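Local coordinates for protein TRAP dicarboxylate transporter-DctP subunit (Desulfovibrio desulfuricans subsp. desulfuricans, PDB 4NHB) that binds sn-glycerol-3-phosphate and, as a periplasmic solute-binding protein, probably delivers it to a TRAP-type membrane transporter, at residues C90-G93 against T94-A98; A195-P198 against G199-Q203; S211-A214 against D215-S218. All blocks are in the same frame, centred on the assembly; numbering follows the deposited sequence.

How the contacts relate
Along the chain the contacts come in the order 1, 2, 3, and each is a local turn where the chain enters a helical segment. Contact 1, at the end of strand 89-92, and contact 3, at the end of strand 208-212, belong to the same mixed sheet, with centres about 19 Å apart. Contact 2 spans the short helix 197-203, whose next element in the chain is that second strand; centres 2 and 3 are about 14 Å apart, 1 and 2 about 21 Å. None touches another. Contact 1 binds sn-glycerol-3-phosphate directly; contact 3 lies beside it, with the Ser211 side chain about 4 Å from the ligand and Asp215 paired with ligand-binding Lys37; contact 2 lies beside ligand-binding Arg171.

Contact 1 (C90-G93 against T94-A98); sequences CATG and TQTSA. With G3P (sn-glycerol-3-phosphate), chain P.
Strand 89-92 of the solute-binding fold ends here in a tight turn into the 3-10 segment 94-98, and the turn forms part of the sn-glycerol-3-phosphate pocket. At the corner of the turn stands Gly93, whose CA comes within 3.4 Å of ligand O1. The Thr94 amide gives the same O1 a hydrogen bond (N to O1 3.1 Å, 161° at the hydrogen). Gln95 folds back over the turn: its chain bends at chi2 (81°), which carries the amide beside Thr92 OG1 and turns OE1 to the Gly93 N-H for a weak bond of 2.9 Å. The other end of that amide, NE2, reaches ligand O2 weakly and bonds more firmly to Glu75, so both ends help fix the flip of the group. Thr94 OG1 is held by Glu107, itself a ligand-binding residue. Behind the pocket, the Thr92 and Thr96 side chains pass with opposed directions and meet at their methyls, CG2 to CG2 3.7 Å, while Thr96 OG1 bonds Tyr241 OH. The turn closes with Thr96 N on Gly93 O, 3.2 Å and almost straight. One step on, Thr94 O accepts both Ser97 N (2.9 Å) and Ser97 OG (2.6 Å).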
loop_
_atom_site.group_PDB
_atom_site.type_symbol
_atom_site.label_atom_id
_atom_site.label_comp_id
_atom_site.label_asym_id
_atom_site.label_seq_id
_atom_site.Cartn_x
_atom_site.Cartn_y
_atom_site.Cartn_z
ATOM N N CYS A 90 -3.489 5.349 12.009
ATOM C CA CYS A 90 -4.138 4.613 10.918
ATOM C C CYS A 90 -3.074 4.018 10.024
ATOM O O CYS A 90 -1.959 4.515 9.994
ATOM C CB CYS A 90 -5.105 5.499 10.104
ATOM S SG CYS A 90 -4.398 6.795 9.097
ATOM N N ALA A 91 -3.414 2.914 9.352
ATOM C CA ALA A 91 -2.541 2.302 8.349
ATOM C C ALA A 91 -3.180 2.500 6.983
ATOM O O ALA A 91 -4.346 2.128 6.783
ATOM C CB ALA A 91 -2.394 0.807 8.613
ATOM N N THR A 92 -2.441 3.087 6.057
ATOM C CA THR A 92 -2.943 3.237 4.705
ATOM C C THR A 92 -1.775 3.473 3.759
ATOM O O THR A 92 -0.597 3.491 4.204
ATOM C CB THR A 92 -4.041 4.335 4.649
ATOM O OG1 THR A 92 -4.800 4.198 3.446
ATOM C CG2 THR A 92 -3.461 5.740 4.681
ATOM N N GLY A 93 -2.087 3.635 2.474
ATOM C CA GLY A 93 -1.093 3.841 1.458
ATOM C C GLY A 93 -1.186 5.174 0.712
ATOM O O GLY A 93 -1.286 6.252 1.314
ATOM N N THR A 94 -1.124 5.105 -0.616
ATOM C CA THR A 94 -1.040 6.332 -1.410
ATOM C C THR A 94 -2.378 7.092 -1.500
ATOM O O THR A 94 -2.515 8.070 -2.280
ATOM C CB THR A 94 -0.533 6.044 -2.817
ATOM O OG1 THR A 94 -1.363 5.026 -3.389
ATOM C CG2 THR A 94 0.959 5.601 -2.804
ATOM N N GLN A 95 -3.364 6.630 -0.728
ATOM C CA GLN A 95 -4.582 7.388 -0.462
ATOM C C GLN A 95 -4.217 8.790 0.057
ATOM O O GLN A 95 -4.903 9.774 -0.190
ATOM C CB GLN A 95 -5.452 6.655 0.562
ATOM C CG GLN A 95 -6.113 5.312 0.078
ATOM C CD GLN A 95 -5.161 4.098 0.143
ATOM O OE1 GLN A 95 -3.935 4.238 0.273
ATOM N NE2 GLN A 95 -5.731 2.915 0.059
ATOM N N THR A 96 -3.114 8.877 0.785
ATOM C CA THR A 96 -2.710 10.149 1.367
ATOM C C THR A 96 -2.116 11.071 0.331
ATOM O O THR A 96 -1.777 12.223 0.642
ATOM C CB THR A 96 -1.680 9.949 2.503
ATOM O OG1 THR A 96 -0.544 9.296 1.954
ATOM C CG2 THR A 96 -2.247 9.089 3.628
ATOM N N SER A 97 -1.989 10.593 -0.909
ATOM C CA SER A 97 -1.687 11.486 -2.019
ATOM C C SER A 97 -2.741 12.585 -2.191
ATOM O O SER A 97 -2.469 13.572 -2.847
ATOM C CB SER A 97 -1.489 10.717 -3.339
ATOM O OG SER A 97 -2.688 10.137 -3.818
ATOM N N ALA A 98 -3.918 12.431 -1.584
ATOM C CA ALA A 98 -4.969 13.451 -1.659
ATOM C C ALA A 98 -4.561 14.706 -0.932
ATOM O O ALA A 98 -5.046 15.805 -1.240
ATOM C CB ALA A 98 -6.292 12.936 -1.037
HETATM O O1 G3P P . -1.574 2.190 -1.476
HETATM C C1 G3P P . -2.726 2.248 -2.265
HETATM C C2 G3P P . -3.385 0.864 -2.334
HETATM O O2 G3P P . -3.702 0.441 -1.035
HETATM C C3 G3P P . -4.663 0.950 -3.184
HETATM O O1P G3P P . -4.924 -0.300 -3.737
HETATM O O4P G3P P . -5.395 -1.529 -1.688
HETATM O O2P G3P P . -7.312 -0.384 -2.909
HETATM O O3P G3P P . -6.291 -2.448 -3.864
HETATM P P G3P P . -6.054 -1.212 -3.001
#

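Contact 2 (A195-P198 against G199-Q203); sequences AEVP and GALDQ
Three successive backbone bonds, Ala200 N to Glu196 O, Leu201 N to Val197 O and Asp202 N to Pro198 O, wind this stretch into a short alpha helix; the second, at 2.9 Å and 176°, is almost straight and the first is more bent at 145°. Pro198 has no amide hydrogen, and in the first turn it needs none. The Gly199 amide is satisfied by a water instead, its N 3.0 Å from a molecule that donates to Ala195 O at 2.6 Å and so bridges Ala195 to Gly199. A second water donates to Pro198 O and, weakly, to Asp202 OD1, so that carbonyl is gripped by an amide and a water together. The apolar contact is Val197 with Leu201, one turn apart: the two branches leave the helix in the same direction, CG1 of Val197 4.0 Å from CD1 of Leu201. With chi1 at 165°, Val197 CG1 trails away from the backbone N, down the helix, to meet that leucine methyl. Ala200 CB rests 3.4 Å from Glu196 O. In the chain the helix joins strand 188-191 to strand 208-212; Val197 lies near ligand-binding Arg171, while Ala200 packs on Met192, Pro198 on Leu219 and Asp202 on Ile224 of the surrounding loops.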
loop_
_atom_site.group_PDB
_atom_site.type_symbol
_atom_site.label_atom_id
_atom_site.label_comp_id
_atom_site.label_asym_id
_atom_site.label_seq_id
_atom_site.Cartn_x
_atom_site.Cartn_y
_atom_site.Cartn_z
ATOM N N ALA A 195 -12.748 -2.066 0.078
ATOM C CA ALA A 195 -13.827 -2.670 0.838
ATOM C C ALA A 195 -14.971 -3.169 -0.065
ATOM O O ALA A 195 -15.661 -4.119 0.289
ATOM C CB ALA A 195 -14.355 -1.688 1.861
ATOM N N GLU A 196 -15.143 -2.561 -1.239
ATOM C CA GLU A 196 -16.270 -2.901 -2.123
ATOM C C GLU A 196 -15.898 -4.038 -3.104
ATOM O O GLU A 196 -16.729 -4.499 -3.920
ATOM C CB GLU A 196 -16.742 -1.637 -2.879
ATOM C CG GLU A 196 -17.473 -0.603 -1.990
ATOM C CD GLU A 196 -17.808 0.706 -2.720
ATOM O OE1 GLU A 196 -17.882 0.686 -3.967
ATOM O OE2 GLU A 196 -17.995 1.756 -2.051
ATOM N N VAL A 197 -14.636 -4.457 -3.047
ATOM C CA VAL A 197 -14.113 -5.373 -4.056
ATOM C C VAL A 197 -14.793 -6.736 -3.975
ATOM O O VAL A 197 -15.146 -7.317 -5.012
ATOM C CB VAL A 197 -12.592 -5.534 -3.970
ATOM C CG1 VAL A 197 -12.111 -6.765 -4.771
ATOM C CG2 VAL A 197 -11.885 -4.267 -4.516
ATOM N N PRO A 198 -14.976 -7.251 -2.747
ATOM C CA PRO A 198 -15.612 -8.578 -2.646
ATOM C C PRO A 198 -17.043 -8.590 -3.256
ATOM O O PRO A 198 -17.386 -9.445 -4.095
ATOM C CB PRO A 198 -15.612 -8.842 -1.145
ATOM C CG PRO A 198 -14.473 -7.957 -0.602
ATOM C CD PRO A 198 -14.565 -6.727 -1.425
ATOM N N GLY A 199 -17.872 -7.630 -2.882
ATOM C CA GLY A 199 -19.189 -7.530 -3.506
ATOM C C GLY A 199 -19.105 -7.351 -5.027
ATOM O O GLY A 199 -19.919 -7.907 -5.783
ATOM N N ALA A 200 -18.120 -6.582 -5.503
ATOM C CA ALA A 200 -18.050 -6.274 -6.926
ATOM C C ALA A 200 -17.753 -7.554 -7.700
ATOM O O ALA A 200 -18.363 -7.843 -8.749
ATOM C CB ALA A 200 -16.998 -5.237 -7.181
ATOM N N LEU A 201 -16.807 -8.325 -7.175
ATOM C CA LEU A 201 -16.538 -9.659 -7.698
ATOM C C LEU A 201 -17.785 -10.524 -7.683
ATOM O O LEU A 201 -18.175 -11.085 -8.725
ATOM C CB LEU A 201 -15.439 -10.338 -6.878
ATOM C CG LEU A 201 -14.041 -9.806 -7.218
ATOM C CD1 LEU A 201 -13.035 -10.412 -6.250
ATOM C CD2 LEU A 201 -13.661 -10.110 -8.693
ATOM N N ASP A 202 -18.417 -10.633 -6.516
ATOM C CA ASP A 202 -19.640 -11.454 -6.363
ATOM C C ASP A 202 -20.772 -11.014 -7.286
ATOM O O ASP A 202 -21.568 -11.858 -7.714
ATOM C CB ASP A 202 -20.208 -11.400 -4.938
ATOM C CG ASP A 202 -19.398 -12.202 -3.940
ATOM O OD1 ASP A 202 -18.579 -13.057 -4.343
ATOM O OD2 ASP A 202 -19.607 -11.972 -2.735
ATOM N N GLN A 203 -20.851 -9.708 -7.557
ATOM C CA GLN A 203 -21.908 -9.136 -8.384
ATOM C C GLN A 203 -21.757 -9.454 -9.887
ATOM O O GLN A 203 -22.734 -9.462 -10.609
ATOM C CB GLN A 203 -21.988 -7.623 -8.188
ATOM C CG GLN A 203 -22.712 -7.172 -6.925
ATOM C CD GLN A 203 -22.566 -5.674 -6.671
ATOM O OE1 GLN A 203 -21.883 -4.951 -7.416
ATOM N NE2 GLN A 203 -23.213 -5.199 -5.614
HETATM O O HOH W 1 -17.618 -5.543 -0.717
HETATM O O HOH W 2 -15.981 -11.969 -3.454
#

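Contact 3 (S211-A214 against D215-S218); sequences SPLA and DIVS
The ring of Pro212 covers one face of the Asp215 carboxylate at its OD2 end, CG standing above that oxygen and CD, 3.8 Å from OD2, beyond its rim. Near the carboxylate plane, beyond OD2, a water donates to that oxygen at 2.7 Å and accepts from Ser211 OG; Lys37 NZ makes a salt bridge with OD2. Asp215 CG stands anti to its own carbonyl carbon (chi1 -74°), a torsion that carries the carboxylate back toward the proline. The other flat group, the Pro212 carbonyl, takes two amides at its oxygen. Ile216 N lies in the carbonyl plane at 3.1 Å, whereas Asp215 N, at 3.0 Å, sits 57° out of it. Pro212 is the N-cap residue at this strand-to-helix junction, where strand 208-212 runs into helix 213-218, and the next bonds, Val217 N to Leu213 O and Ser218 N to Ala214 O, continue the helix. Lys37 also binds sn-glycerol-3-phosphate, so Asp215 is a second-shell partner that probably helps hold the lysine in place and favours its charged form. On the buried side Ile216 extends back toward the strand: CD1 lies 3.4 Å from Ser211 O, CG1 is 3.9 Å from Ser211 CB, and Tyr154 and Met221 pack against the same isoleucine.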
loop_
_atom_site.group_PDB
_atom_site.type_symbol
_atom_site.label_atom_id
_atom_site.label_comp_id
_atom_site.label_asym_id
_atom_site.label_seq_id
_atom_site.Cartn_x
_atom_site.Cartn_y
_atom_site.Cartn_z
ATOM N N SER A 211 -4.015 -6.637 -8.045
ATOM C CA SER A 211 -3.784 -6.538 -6.603
ATOM C C SER A 211 -2.513 -7.254 -6.233
ATOM O O SER A 211 -2.040 -8.127 -6.964
ATOM C CB SER A 211 -4.924 -7.172 -5.835
ATOM O OG SER A 211 -6.079 -6.347 -5.791
ATOM N N PRO A 212 -1.956 -6.916 -5.053
ATOM C CA PRO A 212 -0.919 -7.792 -4.508
ATOM C C PRO A 212 -1.455 -9.219 -4.297
ATOM O O PRO A 212 -2.667 -9.397 -4.069
ATOM C CB PRO A 212 -0.603 -7.158 -3.136
ATOM C CG PRO A 212 -1.032 -5.736 -3.250
ATOM C CD PRO A 212 -2.240 -5.755 -4.185
ATOM N N LEU A 213 -0.575 -10.213 -4.319
ATOM C CA LEU A 213 -1.017 -11.581 -4.111
ATOM C C LEU A 213 -1.633 -11.770 -2.753
ATOM O O LEU A 213 -2.552 -12.567 -2.609
ATOM C CB LEU A 213 0.132 -12.570 -4.293
ATOM C CG LEU A 213 0.516 -12.799 -5.769
ATOM C CD1 LEU A 213 1.961 -13.238 -5.931
ATOM C CD2 LEU A 213 -0.417 -13.801 -6.431
ATOM N N ALA A 214 -1.175 -11.020 -1.762
ATOM C CA ALA A 214 -1.744 -11.143 -0.436
ATOM C C ALA A 214 -3.258 -10.881 -0.478
ATOM O O ALA A 214 -4.037 -11.547 0.187
ATOM C CB ALA A 214 -1.053 -10.164 0.555
ATOM N N ASP A 215 -3.660 -9.915 -1.287
ATOM C CA ASP A 215 -5.067 -9.530 -1.374
ATOM C C ASP A 215 -5.830 -10.511 -2.255
ATOM O O ASP A 215 -6.957 -10.927 -1.931
ATOM C CB ASP A 215 -5.179 -8.081 -1.888
ATOM C CG ASP A 215 -4.796 -7.044 -0.843
ATOM O OD1 ASP A 215 -4.647 -7.441 0.340
ATOM O OD2 ASP A 215 -4.654 -5.824 -1.223
ATOM N N ILE A 216 -5.200 -10.945 -3.343
ATOM C CA ILE A 216 -5.839 -11.908 -4.219
ATOM C C ILE A 216 -6.150 -13.199 -3.476
ATOM O O ILE A 216 -7.234 -13.744 -3.641
ATOM C CB ILE A 216 -4.964 -12.216 -5.434
ATOM C CG1 ILE A 216 -4.933 -11.015 -6.359
ATOM C CG2 ILE A 216 -5.450 -13.461 -6.139
ATOM C CD1 ILE A 216 -3.773 -11.048 -7.341
ATOM N N VAL A 217 -5.221 -13.683 -2.643
ATOM C CA VAL A 217 -5.469 -14.905 -1.896
ATOM C C VAL A 217 -6.404 -14.671 -0.714
ATOM O O VAL A 217 -7.304 -15.458 -0.456
ATOM C CB VAL A 217 -4.146 -15.535 -1.408
ATOM C CG1 VAL A 217 -4.390 -16.505 -0.234
ATOM C CG2 VAL A 217 -3.468 -16.212 -2.586
ATOM N N SER A 218 -6.187 -13.572 -0.007
ATOM C CA SER A 218 -7.002 -13.243 1.133
ATOM C C SER A 218 -8.473 -13.155 0.785
ATOM O O SER A 218 -9.310 -13.662 1.548
ATOM C CB SER A 218 -6.531 -11.946 1.790
ATOM O OG SER A 218 -7.399 -11.648 2.838
HETATM O O HOH W 3 -5.521 -4.769 -3.588
#